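Local structure of designed protein (Trypanosoma brucei, 6IEV) at residues Ser37-Val42 with Asp69-Ser74; Ser41-Thr46 with Val96-Gly101; Phe45-Ser50 with Ser74-Thr79. The protein is a designed protein with a thioredoxin-like fold, apparently studied for what keeps proteins stable at high temperature. One frame throughout, in Å; residues are numbered along the deposited sequence.

Interaction 1: residues Ser37-Val42 with Asp69-Ser74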
# COMPACT_ATOMS: atom_id res chain seq x y z
N SER A 37 11.86 -11.96 -16.81
CA SER A 37 12.44 -11.62 -15.52
C SER A 37 11.88 -12.52 -14.42
O SER A 37 10.81 -13.12 -14.54
CB SER A 37 12.14 -10.16 -15.17
OG SER A 37 11.99 -10.02 -13.77
N ASN A 38 12.63 -12.60 -13.32
CA ASN A 38 12.17 -13.33 -12.15
C ASN A 38 11.34 -12.47 -11.21
O ASN A 38 10.81 -13.00 -10.23
CB ASN A 38 13.37 -13.92 -11.40
CG ASN A 38 13.70 -15.32 -11.87
OD1 ASN A 38 14.85 -15.62 -12.21
ND2 ASN A 38 12.69 -16.19 -11.90
N ARG A 39 11.16 -11.19 -11.51
CA ARG A 39 10.10 -10.42 -10.88
C ARG A 39 8.74 -10.88 -11.37
O ARG A 39 8.60 -11.59 -12.37
CB ARG A 39 10.28 -8.93 -11.17
CG ARG A 39 11.56 -8.35 -10.59
CD ARG A 39 12.01 -7.09 -11.32
NE ARG A 39 11.10 -5.96 -11.13
CZ ARG A 39 11.07 -5.19 -10.05
NH1 ARG A 39 11.92 -5.42 -9.05
NH2 ARG A 39 10.21 -4.19 -9.96
N ILE A 40 7.71 -10.51 -10.62
CA ILE A 40 6.33 -10.79 -10.98
C ILE A 40 5.85 -9.69 -11.91
O ILE A 40 5.99 -8.49 -11.61
CB ILE A 40 5.45 -10.91 -9.74
CG1 ILE A 40 5.81 -12.19 -8.97
CG2 ILE A 40 3.97 -10.86 -10.10
CD1 ILE A 40 4.80 -12.55 -7.92
N SER A 41 5.32 -10.08 -13.06
CA SER A 41 4.74 -9.17 -14.04
C SER A 41 3.22 -9.29 -14.03
O SER A 41 2.67 -10.40 -14.01
CB SER A 41 5.29 -9.48 -15.44
OG SER A 41 6.64 -9.89 -15.40
N VAL A 42 2.54 -8.16 -14.10
CA VAL A 42 1.09 -8.12 -14.25
C VAL A 42 0.76 -7.43 -15.56
O VAL A 42 1.16 -6.28 -15.78
CB VAL A 42 0.43 -7.37 -13.09
CG1 VAL A 42 -1.08 -7.36 -13.30
CG2 VAL A 42 0.84 -7.97 -11.73
N ASP A 69 8.32 -5.38 -5.97
CA ASP A 69 8.87 -6.35 -6.90
C ASP A 69 7.89 -6.74 -8.00
O ASP A 69 8.01 -7.83 -8.57
CB ASP A 69 9.32 -7.59 -6.13
CG ASP A 69 10.47 -7.29 -5.18
OD1 ASP A 69 10.23 -6.67 -4.12
OD2 ASP A 69 11.61 -7.69 -5.51
N VAL A 70 6.95 -5.86 -8.33
CA VAL A 70 5.90 -6.17 -9.29
C VAL A 70 5.98 -5.15 -10.41
O VAL A 70 6.03 -3.94 -10.15
CB VAL A 70 4.51 -6.18 -8.62
CG1 VAL A 70 3.42 -5.94 -9.64
CG2 VAL A 70 4.30 -7.52 -7.95
N ASP A 71 6.02 -5.63 -11.65
CA ASP A 71 5.95 -4.76 -12.82
C ASP A 71 4.61 -4.94 -13.51
O ASP A 71 4.07 -6.04 -13.58
CB ASP A 71 7.11 -5.03 -13.79
CG ASP A 71 8.49 -4.83 -13.12
OD1 ASP A 71 8.74 -3.75 -12.53
OD2 ASP A 71 9.33 -5.76 -13.21
N THR A 72 4.04 -3.83 -13.97
CA THR A 72 2.73 -3.84 -14.59
C THR A 72 2.86 -3.43 -16.04
O THR A 72 3.64 -2.53 -16.37
CB THR A 72 1.75 -2.91 -13.83
OG1 THR A 72 2.19 -1.55 -13.89
CG2 THR A 72 1.63 -3.34 -12.36
N TYR A 73 2.06 -4.06 -16.90
CA TYR A 73 2.13 -3.85 -18.34
C TYR A 73 0.72 -3.78 -18.92
O TYR A 73 -0.22 -4.36 -18.36
CB TYR A 73 2.93 -4.96 -19.05
CG TYR A 73 4.36 -5.10 -18.52
CD1 TYR A 73 5.38 -4.28 -19.01
CD2 TYR A 73 4.68 -6.04 -17.54
CE1 TYR A 73 6.68 -4.40 -18.54
CE2 TYR A 73 5.98 -6.16 -17.06
CZ TYR A 73 6.97 -5.34 -17.57
OH TYR A 73 8.26 -5.47 -17.11
N SER A 74 0.61 -3.07 -20.03
CA SER A 74 -0.63 -2.87 -20.76
C SER A 74 -0.45 -3.30 -22.21
O SER A 74 0.48 -2.85 -22.88
CB SER A 74 -1.03 -1.38 -20.71
OG SER A 74 -2.36 -1.22 -21.14
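R39 grips the carboxylate of D71 side-on with two nitrogens. NE binds OD2 of D71 at 2.7 Å, and NH2 of R39 binds OD1 of D71 at 3.0 Å. Both oxygens lie close to the guanidinium plane, and both N-H...O bonds are nearly straight. The two flat groups are not coplanar: their planes stand 34° apart. NE meets OD2 on its syn side, while NH2 comes to OD1 from above the carboxylate plane. The R39 chain bends at chi3 (68°), which sets NE beside the acid. NH2 also binds the carbonyl of P68, so this nitrogen has two acceptors. D69 is looser. Its backbone lies over one guanidinium face, and its OD2 stays 4.2 Å from NH1 of R39, close enough for attraction between charges only. This polar end is the more exposed side of the contact.

Packing tightens further along. Strands 40-42 and 70-74 run parallel, their axes 28° apart, as neighbours in the central sheet of a thioredoxin fold. They are the two strands of a beta-alpha-beta unit whose connecting helix is 53-66. The ladder is built from D71 N to I40 O, V42 N to D71 O and Y73 N to V42 O, the last at 2.6 Å. The start is slacker: I40 N to D69 O is a weak bond of 3.4 Å.

I40, V70, V42 and T72 share one sheet face. CG2 of V70 meets CG2 of I40 at 4.0 Å, and CG1 of V70 meets CG2 of V42 at 3.9 Å. L63 and L60 of helix 53-66 and L115 of helix 112-123 cover this face. S41, D71 and Y73 use the other one, where CB of S41 sits at the edge of the Y73 ring, 3.8 Å from CE2.

Interaction 2: residues Ser41-Thr46 with Val96-Gly101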
# COMPACT_ATOMS: atom_id res chain seq x y z
N SER A 41 5.32 -10.08 -13.06
CA SER A 41 4.74 -9.17 -14.04
C SER A 41 3.22 -9.29 -14.03
O SER A 41 2.67 -10.40 -14.01
CB SER A 41 5.29 -9.48 -15.44
OG SER A 41 6.64 -9.89 -15.40
N VAL A 42 2.54 -8.16 -14.10
CA VAL A 42 1.09 -8.12 -14.25
C VAL A 42 0.76 -7.43 -15.56
O VAL A 42 1.16 -6.28 -15.78
CB VAL A 42 0.43 -7.37 -13.09
CG1 VAL A 42 -1.08 -7.36 -13.30
CG2 VAL A 42 0.84 -7.97 -11.73
N ILE A 43 0.03 -8.11 -16.44
CA ILE A 43 -0.26 -7.61 -17.78
C ILE A 43 -1.76 -7.49 -17.93
O ILE A 43 -2.49 -8.46 -17.69
CB ILE A 43 0.31 -8.52 -18.88
CG1 ILE A 43 1.74 -8.93 -18.54
CG2 ILE A 43 0.22 -7.85 -20.24
CD1 ILE A 43 2.04 -10.36 -18.95
N VAL A 44 -2.23 -6.32 -18.32
CA VAL A 44 -3.62 -6.12 -18.65
C VAL A 44 -3.74 -6.10 -20.17
O VAL A 44 -3.01 -5.38 -20.86
CB VAL A 44 -4.19 -4.83 -18.02
CG1 VAL A 44 -3.56 -3.59 -18.61
CG2 VAL A 44 -5.69 -4.79 -18.19
N PHE A 45 -4.62 -6.95 -20.70
CA PHE A 45 -4.95 -6.99 -22.12
C PHE A 45 -6.28 -6.27 -22.31
O PHE A 45 -7.31 -6.75 -21.84
CB PHE A 45 -5.08 -8.43 -22.62
CG PHE A 45 -3.78 -9.19 -22.62
CD1 PHE A 45 -3.29 -9.76 -21.44
CD2 PHE A 45 -3.05 -9.34 -23.79
CE1 PHE A 45 -2.09 -10.46 -21.44
CE2 PHE A 45 -1.86 -10.03 -23.80
CZ PHE A 45 -1.37 -10.59 -22.63
N THR A 46 -6.27 -5.16 -23.06
CA THR A 46 -7.44 -4.30 -23.18
C THR A 46 -7.71 -3.95 -24.63
O THR A 46 -6.95 -4.31 -25.54
CB THR A 46 -7.29 -2.98 -22.40
OG1 THR A 46 -6.20 -2.23 -22.95
CG2 THR A 46 -7.07 -3.24 -20.95
N VAL A 96 -3.16 -11.00 -16.64
CA VAL A 96 -2.30 -12.18 -16.53
C VAL A 96 -1.17 -11.86 -15.56
O VAL A 96 -0.59 -10.77 -15.62
CB VAL A 96 -1.74 -12.59 -17.90
CG1 VAL A 96 -0.73 -13.72 -17.74
CG2 VAL A 96 -2.88 -12.99 -18.87
N ILE A 97 -0.89 -12.79 -14.66
CA ILE A 97 0.23 -12.66 -13.73
C ILE A 97 1.29 -13.67 -14.11
O ILE A 97 1.01 -14.87 -14.18
CB ILE A 97 -0.22 -12.83 -12.28
CG1 ILE A 97 -1.36 -11.85 -11.98
CG2 ILE A 97 0.95 -12.58 -11.33
CD1 ILE A 97 -1.95 -12.01 -10.60
N GLU A 98 2.52 -13.20 -14.32
CA GLU A 98 3.60 -14.05 -14.77
C GLU A 98 4.83 -13.87 -13.90
O GLU A 98 5.04 -12.81 -13.30
CB GLU A 98 3.97 -13.75 -16.22
CG GLU A 98 2.90 -14.18 -17.23
CD GLU A 98 3.48 -14.93 -18.41
OE1 GLU A 98 2.91 -15.97 -18.79
OE2 GLU A 98 4.50 -14.47 -18.96
N LYS A 99 5.65 -14.91 -13.85
CA LYS A 99 6.96 -14.84 -13.22
C LYS A 99 7.88 -15.81 -13.94
O LYS A 99 7.49 -16.96 -14.18
CB LYS A 99 6.87 -15.19 -11.73
CG LYS A 99 8.20 -15.26 -11.01
CD LYS A 99 8.00 -15.22 -9.49
CE LYS A 99 9.04 -16.07 -8.77
NZ LYS A 99 10.43 -15.53 -8.91
N GLY A 100 9.04 -15.33 -14.36
CA GLY A 100 9.96 -16.17 -15.12
C GLY A 100 9.33 -16.82 -16.33
O GLY A 100 9.60 -17.99 -16.63
N GLY A 101 8.47 -16.08 -17.04
CA GLY A 101 7.84 -16.59 -18.24
C GLY A 101 6.74 -17.60 -18.02
O GLY A 101 6.13 -18.06 -19.00
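I43 and V96 face each other across two antiparallel strands, joined by a pair of backbone hydrogen bonds. I43 N donates to V96 O at 2.9 Å, and V96 N donates back to I43 O at 2.8 Å. S41 and E98 form a second such pair: S41 N binds E98 O and E98 N binds S41 O. All four bonds are nearly straight. Between these hydrogen-bonded pairs lies the non-hydrogen-bonded pair V42 and I97. Here the backbones meet through CA-H...O contacts, I97 CA to S41 O at 3.3 Å and V42 CA to V96 O at 3.4 Å.

Strands 41-46 and 96-99 lie at the middle of the mixed thioredoxin-type sheet. Strand 40-46 has a parallel neighbour, 70-76, on its other side, so this is where the sheet turns from parallel to antiparallel. The whole contact is buried.

The apolar contacts divide between the two faces. On one face the ring of F45 reaches V96, its CE1 3.7 Å from CG2. With CG of F45 anti to the carbonyl carbon (chi1 -67°), CG lies beside the backbone N, and the ring crosses the valine obliquely. I89 touches both F45 and V96. I43 lies on this same face, and its CD1 comes to 4.3 Å from CG of E98. On the other face V42 and I97 only graze, CG2 to CG1 at 4.5 Å, and L115 of helix 112-123 touches both.

E98 is buried, and its OE2 is satisfied outside the two segments, by the hydroxyl of Y87 and weakly by that of T35.

Interaction 3: residues Phe45-Ser50 with Ser74-Thr79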
# COMPACT_ATOMS: atom_id res chain seq x y z
N PHE A 45 -4.62 -6.95 -20.70
CA PHE A 45 -4.95 -6.99 -22.12
C PHE A 45 -6.28 -6.27 -22.31
O PHE A 45 -7.31 -6.75 -21.84
CB PHE A 45 -5.08 -8.43 -22.62
CG PHE A 45 -3.78 -9.19 -22.62
CD1 PHE A 45 -3.29 -9.76 -21.44
CD2 PHE A 45 -3.05 -9.34 -23.79
CE1 PHE A 45 -2.09 -10.46 -21.44
CE2 PHE A 45 -1.86 -10.03 -23.80
CZ PHE A 45 -1.37 -10.59 -22.63
N THR A 46 -6.27 -5.16 -23.06
CA THR A 46 -7.44 -4.30 -23.18
C THR A 46 -7.71 -3.95 -24.63
O THR A 46 -6.95 -4.31 -25.54
CB THR A 46 -7.29 -2.98 -22.40
OG1 THR A 46 -6.20 -2.23 -22.95
CG2 THR A 46 -7.07 -3.24 -20.95
N LEU A 47 -8.82 -3.25 -24.83
CA LEU A 47 -9.25 -2.56 -26.04
C LEU A 47 -9.11 -1.06 -25.86
O LEU A 47 -9.02 -0.58 -24.72
CB LEU A 47 -10.69 -2.95 -26.39
CG LEU A 47 -10.59 -4.28 -27.14
CD1 LEU A 47 -11.96 -4.76 -27.63
CD2 LEU A 47 -9.59 -4.18 -28.30
N PRO A 48 -9.05 -0.27 -26.96
CA PRO A 48 -8.55 1.11 -26.84
C PRO A 48 -9.30 1.95 -25.82
O PRO A 48 -8.68 2.35 -24.82
CB PRO A 48 -8.74 1.67 -28.26
CG PRO A 48 -9.74 0.75 -28.91
CD PRO A 48 -9.41 -0.59 -28.35
N ASP A 49 -10.60 2.21 -26.01
CA ASP A 49 -11.31 3.12 -25.11
C ASP A 49 -12.63 2.49 -24.69
O ASP A 49 -13.70 2.70 -25.26
CB ASP A 49 -11.47 4.50 -25.72
CG ASP A 49 -10.26 5.39 -25.44
OD1 ASP A 49 -9.28 5.35 -26.23
OD2 ASP A 49 -10.27 6.13 -24.43
N SER A 50 -12.51 1.66 -23.66
CA SER A 50 -13.61 1.05 -22.93
C SER A 50 -13.83 1.86 -21.67
O SER A 50 -12.90 2.44 -21.09
CB SER A 50 -13.34 -0.40 -22.55
OG SER A 50 -14.51 -1.21 -22.43
N SER A 74 0.61 -3.07 -20.03
CA SER A 74 -0.63 -2.87 -20.76
C SER A 74 -0.45 -3.30 -22.21
O SER A 74 0.48 -2.85 -22.88
CB SER A 74 -1.03 -1.38 -20.71
OG SER A 74 -2.36 -1.22 -21.14
N VAL A 75 -1.38 -4.11 -22.72
CA VAL A 75 -1.28 -4.57 -24.10
C VAL A 75 -2.60 -4.26 -24.80
O VAL A 75 -3.64 -4.82 -24.44
CB VAL A 75 -0.95 -6.06 -24.18
CG1 VAL A 75 -1.06 -6.53 -25.65
CG2 VAL A 75 0.43 -6.31 -23.59
N ASP A 76 -2.56 -3.39 -25.80
CA ASP A 76 -3.76 -3.12 -26.58
C ASP A 76 -3.93 -4.23 -27.62
O ASP A 76 -3.20 -4.26 -28.61
CB ASP A 76 -3.65 -1.74 -27.23
CG ASP A 76 -4.75 -1.47 -28.27
OD1 ASP A 76 -5.69 -2.28 -28.45
OD2 ASP A 76 -4.65 -0.43 -28.95
N THR A 77 -4.92 -5.10 -27.42
CA THR A 77 -5.08 -6.24 -28.32
C THR A 77 -5.46 -5.83 -29.73
O THR A 77 -5.25 -6.62 -30.66
CB THR A 77 -6.12 -7.25 -27.82
OG1 THR A 77 -7.42 -6.65 -27.82
CG2 THR A 77 -5.77 -7.74 -26.44
N SER A 78 -6.05 -4.64 -29.92
CA SER A 78 -6.48 -4.28 -31.27
C SER A 78 -5.31 -3.97 -32.18
O SER A 78 -5.47 -3.99 -33.40
CB SER A 78 -7.45 -3.09 -31.25
OG SER A 78 -6.73 -1.87 -31.16
N THR A 79 -4.15 -3.60 -31.61
CA THR A 79 -2.92 -3.41 -32.37
C THR A 79 -1.86 -4.48 -32.09
O THR A 79 -0.76 -4.40 -32.64
CB THR A 79 -2.34 -2.02 -32.09
OG1 THR A 79 -2.24 -1.81 -30.67
CG2 THR A 79 -3.23 -0.95 -32.69
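The F45 ring has CG2 of T77 near its plane, at the edge; this methyl is 3.9 Å from CB of F45. V75 approaches the ring obliquely. The two side chains lie side by side and point the same way, with CB of V75 3.9 Å from CD2 of F45. The carboxylate of D76 is the other flat group. Its CG stands anti to the backbone N (chi1 170°), beside the carbonyl carbon and the turn that follows. Two donors of S78 reach OD1 from the same face: OG on the syn side at 2.9 Å, and the backbone N, at 2.8 Å, from above the plane. The latter bond makes an Asx turn.

Strands 45-46 and 74-76 end here as parallel neighbours in the beta-alpha-beta unit that helix 53-66 connects. T46 N donates to V75 O at 3.0 Å. T46 O then takes T77 N at 2.9 Å and, weakly, OG1 of T77. Beyond the strands, CD2 of L47 lies 3.3 Å from OG1 of T77 and packs on CB of S78.

The chemistry changes from buried F45 and V75 to exposed L47, P48 and S78. The paired S78 bonds hold the D76 carboxylate against its own turn and would probably favour its charged form.

From the N terminus, the chain passes strand 23-24 and helix 28-35 before it lays down strand 40-46, which serves all three contacts. Helix 53-66 then carries it back to strand 70-76. Interaction 1 closes this beta-alpha-beta loop where the strands begin, and interaction 3 closes it where they end. The segments of these two alternate in sequence, so the contacts cross, and they lie on opposite sides of the chain's centre. Interaction 2 closes the longest loop, back from strand 94-99 to the other flank of strand 40-46. It meets interaction 1 through I40 and I97, and interaction 3 through I43 and V75. V44 joins them too, bonded to Y73 and V75.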